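Side-chain contacts in 3-hydroxyadipyl-CoA dehydrogenase (Escherichia coli, PDB 3MOG), which oxidises 3-hydroxyadipyl-CoA to 3-oxoadipyl-CoA with NAD(+) as acceptor, in the breakdown of phenylacetate: residues 116-121 with 126-131; 395-400 with 427-432; 436-441 with 461-466. One frame throughout, in Å; residues are numbered along the deposited sequence.

Contact 1 of 3, residues 116-121 with 126-131; sequences LTTNTS and TAIAAE
Thr-118 and Ile-128 meet methyl to methyl inside a beta-alpha-beta unit of the Rossmann-type NAD-binding domain, the one made by strand 115-118, the short helix 125-128 and strand 138-143. The two side chains reach toward each other tip to tip, with Thr-118 CG2 3.7 Å from Ile-128 CD1. Thr-120 comes at the same CD1 in the same end-on way, its CG2 lying 4.2 Å off, so a single isoleucine tip serves two threonine methyls. Ile-128 has CG1 anti to the carbonyl carbon (chi1 -72°), which sends CD1 out from the helix toward the end of the strand. Phe-103 of helix 96-109 also packs on both Thr-118 and Ile-128. The hydroxyls have other work: Thr-118 OG1 bonds to Glu-90 OE1, and Thr-120 OG1 to Glu-94 OE1. A serine in place of Thr-118 would probably open a gap beside Ile-128 CD1, leaving it only the longer contact with Thr-120 CG2 across the two segments. Where the chain leaves the strand, an ST turn forms: Thr-120 N donates to Thr-118 OG1 over 3.1 Å, with an N-H...O angle of 155°.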
loop_
_atom_site.group_PDB
_atom_site.type_symbol
_atom_site.label_atom_id
_atom_site.label_comp_id
_atom_site.label_asym_id
_atom_site.label_seq_id
_atom_site.Cartn_x
_atom_site.Cartn_y
_atom_site.Cartn_z
ATOM N N LEU C 116 -7.117 -18.157 31.250
ATOM C CA LEU C 116 -5.825 -18.354 30.613
ATOM C C LEU C 116 -5.451 -17.095 29.864
ATOM O O LEU C 116 -6.010 -16.786 28.821
ATOM C CB LEU C 116 -5.855 -19.553 29.658
ATOM C CG LEU C 116 -6.098 -20.959 30.202
ATOM C CD1 LEU C 116 -6.016 -21.990 29.063
ATOM C CD2 LEU C 116 -5.121 -21.282 31.315
ATOM N N THR C 117 -4.515 -16.338 30.403
ATOM C CA THR C 117 -4.240 -15.059 29.800
ATOM C C THR C 117 -2.810 -14.933 29.345
ATOM O O THR C 117 -1.930 -15.683 29.786
ATOM C CB THR C 117 -4.597 -13.901 30.740
ATOM O OG1 THR C 117 -3.728 -13.917 31.871
ATOM C CG2 THR C 117 -6.034 -14.014 31.214
ATOM N N THR C 118 -2.586 -13.985 28.446
ATOM C CA THR C 118 -1.242 -13.683 27.989
ATOM C C THR C 118 -0.953 -12.189 28.094
ATOM O O THR C 118 -1.852 -11.353 27.921
ATOM C CB THR C 118 -0.997 -14.198 26.547
ATOM O OG1 THR C 118 0.283 -13.751 26.086
ATOM C CG2 THR C 118 -2.055 -13.713 25.621
ATOM N N ASN C 119 0.302 -11.875 28.401
ATOM C CA ASN C 119 0.784 -10.501 28.503
ATOM C C ASN C 119 1.189 -9.958 27.138
ATOM O O ASN C 119 1.655 -8.837 27.044
ATOM C CB ASN C 119 1.979 -10.425 29.486
ATOM C CG ASN C 119 2.564 -9.006 29.617
ATOM O OD1 ASN C 119 1.837 -8.027 29.775
ATOM N ND2 ASN C 119 3.882 -8.901 29.528
ATOM N N THR C 120 1.016 -10.744 26.078
ATOM C CA THR C 120 1.550 -10.343 24.768
ATOM C C THR C 120 1.030 -8.999 24.260
ATOM O O THR C 120 -0.117 -8.632 24.523
ATOM C CB THR C 120 1.342 -11.406 23.667
ATOM O OG1 THR C 120 2.144 -11.052 22.537
ATOM C CG2 THR C 120 -0.110 -11.508 23.231
ATOM N N SER C 121 1.901 -8.280 23.557
ATOM C CA SER C 121 1.565 -7.007 22.928
ATOM C C SER C 121 1.345 -7.176 21.433
ATOM O O SER C 121 0.816 -6.285 20.778
ATOM C CB SER C 121 2.712 -6.015 23.104
ATOM O OG SER C 121 3.097 -5.892 24.453
ATOM N N THR C 126 -7.158 -14.221 19.450
ATOM C CA THR C 126 -7.943 -15.124 18.618
ATOM C C THR C 126 -7.115 -16.290 18.067
ATOM O O THR C 126 -7.574 -17.427 18.088
ATOM C CB THR C 126 -8.615 -14.338 17.469
ATOM O OG1 THR C 126 -9.269 -13.197 18.026
ATOM C CG2 THR C 126 -9.654 -15.189 16.749
ATOM N N ALA C 127 -5.894 -15.999 17.611
ATOM C CA ALA C 127 -4.995 -17.023 17.086
ATOM C C ALA C 127 -4.407 -17.901 18.186
ATOM O O ALA C 127 -4.147 -19.083 17.954
ATOM C CB ALA C 127 -3.890 -16.398 16.246
ATOM N N ILE C 128 -4.189 -17.318 19.368
ATOM C CA ILE C 128 -3.755 -18.080 20.544
ATOM C C ILE C 128 -4.871 -19.036 20.962
ATOM O O ILE C 128 -4.624 -20.221 21.205
ATOM C CB ILE C 128 -3.365 -17.144 21.725
ATOM C CG1 ILE C 128 -2.051 -16.432 21.422
ATOM C CG2 ILE C 128 -3.231 -17.921 23.049
ATOM C CD1 ILE C 128 -1.859 -15.151 22.221
ATOM N N ALA C 129 -6.098 -18.515 20.983
ATOM C CA ALA C 129 -7.265 -19.219 21.513
ATOM C C ALA C 129 -7.918 -20.157 20.513
ATOM O O ALA C 129 -8.933 -20.800 20.831
ATOM C CB ALA C 129 -8.291 -18.217 21.993
ATOM N N ALA C 130 -7.332 -20.218 19.319
ATOM C CA ALA C 130 -7.925 -20.879 18.152
ATOM C C ALA C 130 -8.215 -22.369 18.355
ATOM O O ALA C 130 -9.349 -22.813 18.166
ATOM C CB ALA C 130 -7.039 -20.653 16.903
ATOM N N GLU C 131 -7.202 -23.127 18.769
ATOM C CA GLU C 131 -7.312 -24.586 18.814
ATOM C C GLU C 131 -7.492 -25.137 20.229
ATOM O O GLU C 131 -7.570 -26.352 20.415
ATOM C CB GLU C 131 -6.096 -25.240 18.142
ATOM C CG GLU C 131 -5.764 -24.690 16.755
ATOM C CD GLU C 131 -4.863 -25.613 15.956
ATOM O OE1 GLU C 131 -5.309 -26.732 15.627
ATOM O OE2 GLU C 131 -3.717 -25.215 15.646
#

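Contact 2 of 3, residues 395-400 with 427-432; sequences AMIINE and YGPLAW
Ile-398 settles over the backbone carbonyl of Pro-429, and this is where the two helices press closest. Its CG1 is 3.4 Å from Pro-429 O, while Ile-398 CG2 and CD1 each stand 3.9 Å from that same oxygen, so the branched side chain spreads around the carbonyl. The backbones come near enough to allow it: the CA atoms of Ile-398 and Pro-429 are 5.0 Å apart. Next to this spot Ile-397 crosses the proline at about a right angle. A chi1 of -72° turns the Ile-397 branch methyl CG2 to the ring, 4.1 Å from Pro-429 CB. Both segments belong to the helical C-terminal domain of the 3-hydroxyacyl-CoA dehydrogenase family, helix 390-406 receiving here the first turn of helix 429-436. Gly-428 holds the N-cap position of that turn, and Trp-432 N donates to Gly-428 O; Asp-416 OD1 takes the N-H of Leu-430. Further along, the fit slackens. Ile-398 CD1 gets no nearer than 4.4 Å to Trp-432 CB, and the indole itself turns to other neighbours, with Val-394 and Pro-426 against it. On the solvent side, exposed Tyr-427 lies over one face of the Trp-432 ring, its CD1 3.5 Å above the plane and offset toward the rim.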
loop_
_atom_site.group_PDB
_atom_site.type_symbol
_atom_site.label_atom_id
_atom_site.label_comp_id
_atom_site.label_asym_id
_atom_site.label_seq_id
_atom_site.Cartn_x
_atom_site.Cartn_y
_atom_site.Cartn_z
ATOM N N ALA C 395 -2.867 16.573 16.368
ATOM C CA ALA C 395 -3.918 16.267 15.374
ATOM C C ALA C 395 -3.915 14.821 14.902
ATOM O O ALA C 395 -4.962 14.162 14.905
ATOM C CB ALA C 395 -3.845 17.225 14.154
ATOM N N MET C 396 -2.745 14.316 14.521
ATOM C CA MET C 396 -2.637 12.917 14.056
ATOM C C MET C 396 -2.856 11.876 15.157
ATOM O O MET C 396 -3.465 10.842 14.897
ATOM C CB MET C 396 -1.327 12.686 13.329
ATOM C CG MET C 396 -1.303 13.337 11.942
ATOM S SD MET C 396 -2.290 12.474 10.713
ATOM C CE MET C 396 -1.174 11.102 10.493
ATOM N N ILE C 397 -2.389 12.159 16.376
ATOM C CA ILE C 397 -2.682 11.322 17.545
ATOM C C ILE C 397 -4.203 11.224 17.760
ATOM O O ILE C 397 -4.750 10.127 17.935
ATOM C CB ILE C 397 -1.997 11.878 18.841
ATOM C CG1 ILE C 397 -0.489 11.655 18.806
ATOM C CG2 ILE C 397 -2.541 11.213 20.101
ATOM C CD1 ILE C 397 0.274 12.443 19.866
ATOM N N ILE C 398 -4.871 12.376 17.721
ATOM C CA ILE C 398 -6.329 12.469 17.921
ATOM C C ILE C 398 -7.140 11.761 16.813
ATOM O O ILE C 398 -8.127 11.069 17.075
ATOM C CB ILE C 398 -6.728 13.951 18.036
ATOM C CG1 ILE C 398 -6.135 14.561 19.314
ATOM C CG2 ILE C 398 -8.240 14.149 17.965
ATOM C CD1 ILE C 398 -6.264 16.082 19.349
ATOM N N ASN C 399 -6.698 11.940 15.579
ATOM C CA ASN C 399 -7.278 11.286 14.406
ATOM C C ASN C 399 -7.262 9.759 14.525
ATOM O O ASN C 399 -8.279 9.091 14.300
ATOM C CB ASN C 399 -6.484 11.718 13.181
ATOM C CG ASN C 399 -7.280 11.629 11.905
ATOM O OD1 ASN C 399 -8.491 11.831 11.894
ATOM N ND2 ASN C 399 -6.584 11.364 10.800
ATOM N N GLU C 400 -6.105 9.229 14.905
ATOM C CA GLU C 400 -5.922 7.805 15.209
ATOM C C GLU C 400 -6.783 7.291 16.378
ATOM O O GLU C 400 -7.341 6.193 16.302
ATOM C CB GLU C 400 -4.434 7.517 15.450
ATOM C CG GLU C 400 -4.071 6.054 15.262
ATOM C CD GLU C 400 -4.496 5.539 13.906
ATOM O OE1 GLU C 400 -5.388 4.665 13.852
ATOM O OE2 GLU C 400 -3.960 6.035 12.896
ATOM N N TYR C 427 -3.230 14.873 28.192
ATOM C CA TYR C 427 -4.671 14.675 28.125
ATOM C C TYR C 427 -4.878 13.405 27.347
ATOM O O TYR C 427 -4.050 13.074 26.490
ATOM C CB TYR C 427 -5.359 15.841 27.389
ATOM C CG TYR C 427 -5.076 17.196 28.003
ATOM C CD1 TYR C 427 -4.038 18.001 27.515
ATOM C CD2 TYR C 427 -5.826 17.661 29.083
ATOM C CE1 TYR C 427 -3.749 19.231 28.085
ATOM C CE2 TYR C 427 -5.548 18.903 29.672
ATOM C CZ TYR C 427 -4.513 19.678 29.158
ATOM O OH TYR C 427 -4.236 20.892 29.701
ATOM N N GLY C 428 -5.968 12.692 27.632
ATOM C CA GLY C 428 -6.435 11.660 26.714
ATOM C C GLY C 428 -6.817 12.353 25.410
ATOM O O GLY C 428 -7.362 13.456 25.442
ATOM N N PRO C 429 -6.555 11.713 24.259
ATOM C CA PRO C 429 -6.670 12.391 22.942
ATOM C C PRO C 429 -8.075 12.885 22.588
ATOM O O PRO C 429 -8.218 13.906 21.902
ATOM C CB PRO C 429 -6.223 11.320 21.934
ATOM C CG PRO C 429 -5.873 10.111 22.726
ATOM C CD PRO C 429 -6.350 10.262 24.128
ATOM N N LEU C 430 -9.102 12.178 23.053
ATOM C CA LEU C 430 -10.475 12.565 22.751
ATOM C C LEU C 430 -10.871 13.786 23.573
ATOM O O LEU C 430 -11.451 14.726 23.029
ATOM C CB LEU C 430 -11.430 11.390 22.952
ATOM C CG LEU C 430 -10.964 10.234 22.044
ATOM C CD1 LEU C 430 -11.550 8.904 22.398
ATOM C CD2 LEU C 430 -11.230 10.534 20.596
ATOM N N ALA C 431 -10.509 13.779 24.861
ATOM C CA ALA C 431 -10.693 14.940 25.738
ATOM C C ALA C 431 -9.887 16.101 25.215
ATOM O O ALA C 431 -10.312 17.245 25.310
ATOM C CB ALA C 431 -10.264 14.625 27.171
ATOM N N TRP C 432 -8.716 15.792 24.668
ATOM C CA TRP C 432 -7.849 16.801 24.100
ATOM C C TRP C 432 -8.467 17.456 22.870
ATOM O O TRP C 432 -8.405 18.676 22.725
ATOM C CB TRP C 432 -6.506 16.186 23.729
ATOM C CG TRP C 432 -5.364 17.129 23.869
ATOM C CD1 TRP C 432 -5.429 18.490 24.011
ATOM C CD2 TRP C 432 -3.981 16.793 23.847
ATOM N NE1 TRP C 432 -4.173 19.016 24.098
ATOM C CE2 TRP C 432 -3.259 17.999 23.995
ATOM C CE3 TRP C 432 -3.278 15.591 23.734
ATOM C CZ2 TRP C 432 -1.862 18.038 24.034
ATOM C CZ3 TRP C 432 -1.883 15.627 23.773
ATOM C CH2 TRP C 432 -1.191 16.845 23.917
#

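Contact 3 of 3, residues 436-441 with 461-466; sequences LGWQRI and SLLRQR
Arg-466 NH1 forms a salt bridge with Glu-412 OE1 and also reaches the rim of the Trp-438 indole, 3.5 Å from CZ2. The guanidinium presents its edge to that carbon, and its plane stands 75° from the plane of the ring. The rest of the arginine lies side by side with the tryptophan, both side chains pointing the same way. Near the backbone, Arg-466 CB sits in a CH-pi contact over the five-membered ring, 4.0 Å from its centroid and 14° off the normal. Farther out Arg-466 CD covers the same face, 3.8 Å above the plane and toward the rim. The chain, extended from CG to NE, thus runs along the indole and delivers its charge to Glu-412 beyond it.

Leu-463, one turn earlier, takes the edge of the indole instead: its CD1 is 3.7 Å from Trp-438 CE3, near the plane of the ring. The Leu-463 branch swings out opposite its own backbone N (chi1 179°), which brings both methyls to helix 438-452, where CD2 meets Ile-441 CG2 at 4.0 Å, the side chains crossing at about a right angle.

Gly-437, with positive phi, ends helix 429-436 and is at once the N-cap position of helix 438-452; Glu-470 OE2 accepts from Trp-438 N in that first turn. Neighbouring Arg-464 and Ser-461 bond to His-451 of a second subunit. With the arginine chain on its face and Leu-463 at its edge, Trp-438 mediates helix-helix packing in the helical C-terminal domain of the 3-hydroxyacyl-CoA dehydrogenase family.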
loop_
_atom_site.group_PDB
_atom_site.type_symbol
_atom_site.label_atom_id
_atom_site.label_comp_id
_atom_site.label_asym_id
_atom_site.label_seq_id
_atom_site.Cartn_x
_atom_site.Cartn_y
_atom_site.Cartn_z
ATOM N N LEU C 436 -9.443 21.293 22.127
ATOM C CA LEU C 436 -8.778 22.039 21.070
ATOM C C LEU C 436 -9.757 22.450 19.975
ATOM O O LEU C 436 -9.522 23.417 19.273
ATOM C CB LEU C 436 -7.601 21.253 20.503
ATOM C CG LEU C 436 -6.420 20.997 21.447
ATOM C CD1 LEU C 436 -5.402 20.133 20.730
ATOM C CD2 LEU C 436 -5.763 22.292 22.016
ATOM N N GLY C 437 -10.874 21.734 19.877
ATOM C CA GLY C 437 -11.895 22.049 18.915
ATOM C C GLY C 437 -11.821 21.110 17.728
ATOM O O GLY C 437 -10.796 21.055 17.041
ATOM N N TRP C 438 -12.906 20.378 17.494
ATOM C CA TRP C 438 -12.998 19.442 16.368
ATOM C C TRP C 438 -12.875 20.052 14.968
ATOM O O TRP C 438 -12.242 19.465 14.086
ATOM C CB TRP C 438 -14.270 18.596 16.481
ATOM C CG TRP C 438 -14.348 17.818 17.776
ATOM C CD1 TRP C 438 -15.236 18.018 18.805
ATOM C CD2 TRP C 438 -13.493 16.739 18.196
ATOM N NE1 TRP C 438 -14.992 17.129 19.824
ATOM C CE2 TRP C 438 -13.942 16.324 19.475
ATOM C CE3 TRP C 438 -12.405 16.074 17.615
ATOM C CZ2 TRP C 438 -13.340 15.276 20.179
ATOM C CZ3 TRP C 438 -11.809 15.034 18.319
ATOM C CH2 TRP C 438 -12.275 14.653 19.590
ATOM N N GLN C 439 -13.456 21.236 14.769
ATOM C CA GLN C 439 -13.376 21.908 13.485
ATOM C C GLN C 439 -11.966 22.380 13.210
ATOM O O GLN C 439 -11.520 22.377 12.063
ATOM C CB GLN C 439 -14.329 23.095 13.422
ATOM C CG GLN C 439 -15.775 22.710 13.332
ATOM C CD GLN C 439 -16.674 23.885 13.612
ATOM O OE1 GLN C 439 -17.187 24.510 12.691
ATOM N NE2 GLN C 439 -16.842 24.215 14.891
ATOM N N ARG C 440 -11.278 22.776 14.275
ATOM C CA ARG C 440 -9.897 23.211 14.200
ATOM C C ARG C 440 -8.949 22.070 13.814
ATOM O O ARG C 440 -8.059 22.260 12.987
ATOM C CB ARG C 440 -9.471 23.819 15.539
ATOM C CG ARG C 440 -8.099 24.465 15.492
ATOM C CD ARG C 440 -7.792 25.232 16.755
ATOM N NE ARG C 440 -6.459 25.806 16.646
ATOM C CZ ARG C 440 -5.918 26.623 17.543
ATOM N NH1 ARG C 440 -4.688 27.067 17.344
ATOM N NH2 ARG C 440 -6.591 26.977 18.645
ATOM N N ILE C 441 -9.135 20.904 14.425
ATOM C CA ILE C 441 -8.339 19.719 14.089
ATOM C C ILE C 441 -8.645 19.284 12.662
ATOM O O ILE C 441 -7.731 18.993 11.888
ATOM C CB ILE C 441 -8.585 18.542 15.079
ATOM C CG1 ILE C 441 -8.177 18.939 16.504
ATOM C CG2 ILE C 441 -7.854 17.263 14.625
ATOM C CD1 ILE C 441 -6.769 19.479 16.619
ATOM N N SER C 461 -13.611 9.470 9.381
ATOM C CA SER C 461 -15.039 9.751 9.226
ATOM C C SER C 461 -15.679 10.323 10.517
ATOM O O SER C 461 -16.494 11.256 10.447
ATOM C CB SER C 461 -15.756 8.513 8.667
ATOM O OG SER C 461 -17.142 8.530 8.950
ATOM N N LEU C 462 -15.241 9.829 11.681
ATOM C CA LEU C 462 -15.732 10.334 12.986
ATOM C C LEU C 462 -15.266 11.758 13.310
ATOM O O LEU C 462 -15.964 12.501 14.011
ATOM C CB LEU C 462 -15.366 9.373 14.138
ATOM C CG LEU C 462 -15.941 9.664 15.534
ATOM C CD1 LEU C 462 -17.477 9.659 15.510
ATOM C CD2 LEU C 462 -15.415 8.659 16.556
ATOM N N LEU C 463 -14.090 12.141 12.812
ATOM C CA LEU C 463 -13.650 13.518 12.948
ATOM C C LEU C 463 -14.575 14.456 12.188
ATOM O O LEU C 463 -15.036 15.445 12.774
ATOM C CB LEU C 463 -12.180 13.723 12.547
ATOM C CG LEU C 463 -11.578 15.137 12.608
ATOM C CD1 LEU C 463 -11.643 15.778 13.987
ATOM C CD2 LEU C 463 -10.137 15.128 12.125
ATOM N N ARG C 464 -14.873 14.153 10.920
ATOM C CA ARG C 464 -15.847 14.980 10.160
ATOM C C ARG C 464 -17.184 15.042 10.893
ATOM O O ARG C 464 -17.787 16.111 11.004
ATOM C CB ARG C 464 -16.088 14.480 8.723
ATOM C CG ARG C 464 -14.811 14.294 7.880
ATOM C CD ARG C 464 -15.141 14.142 6.395
ATOM N NE ARG C 464 -13.926 14.083 5.593
ATOM C CZ ARG C 464 -13.263 15.138 5.129
ATOM N NH1 ARG C 464 -13.694 16.377 5.356
ATOM N NH2 ARG C 464 -12.168 14.950 4.408
ATOM N N GLN C 465 -17.616 13.884 11.396
ATOM C CA GLN C 465 -18.851 13.737 12.154
ATOM C C GLN C 465 -18.852 14.624 13.394
ATOM O O GLN C 465 -19.854 15.285 13.678
ATOM C CB GLN C 465 -19.058 12.265 12.524
ATOM C CG GLN C 465 -20.287 11.925 13.381
ATOM C CD GLN C 465 -20.501 10.401 13.525
ATOM O OE1 GLN C 465 -20.986 9.919 14.563
ATOM N NE2 GLN C 465 -20.130 9.643 12.482
ATOM N N ARG C 466 -17.730 14.662 14.111
ATOM C CA ARG C 466 -17.652 15.490 15.317
ATOM C C ARG C 466 -17.493 16.986 15.045
ATOM O O ARG C 466 -17.954 17.810 15.840
ATOM C CB ARG C 466 -16.590 14.982 16.291
ATOM C CG ARG C 466 -17.046 13.727 17.013
ATOM C CD ARG C 466 -16.249 13.493 18.264
ATOM N NE ARG C 466 -16.757 12.324 18.958
ATOM C CZ ARG C 466 -16.236 11.791 20.058
ATOM N NH1 ARG C 466 -15.150 12.308 20.626
ATOM N NH2 ARG C 466 -16.810 10.719 20.585
#

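The three contacts follow one another along the chain, each closing before the next opens. Contact 1 stands apart, in the sheet-bearing NAD-binding domain, its centre about 29 Å from that of contact 2 and about 36 Å from that of contact 3. Contacts 2 and 3 share the second C-terminal-type domain, with centres about 10 Å apart, and they touch: Ile-398 CG2 lies 3.7 Å from Trp-438 CZ3, while Ala-395 packs on Ile-441. Through these touches and the consecutive helices 429-436 and 438-452, the two contacts join helices 390-406, 429-436, 438-452 and 461-473 into one packed unit. Contacts 1 and 3 both border a second subunit of the homotrimer.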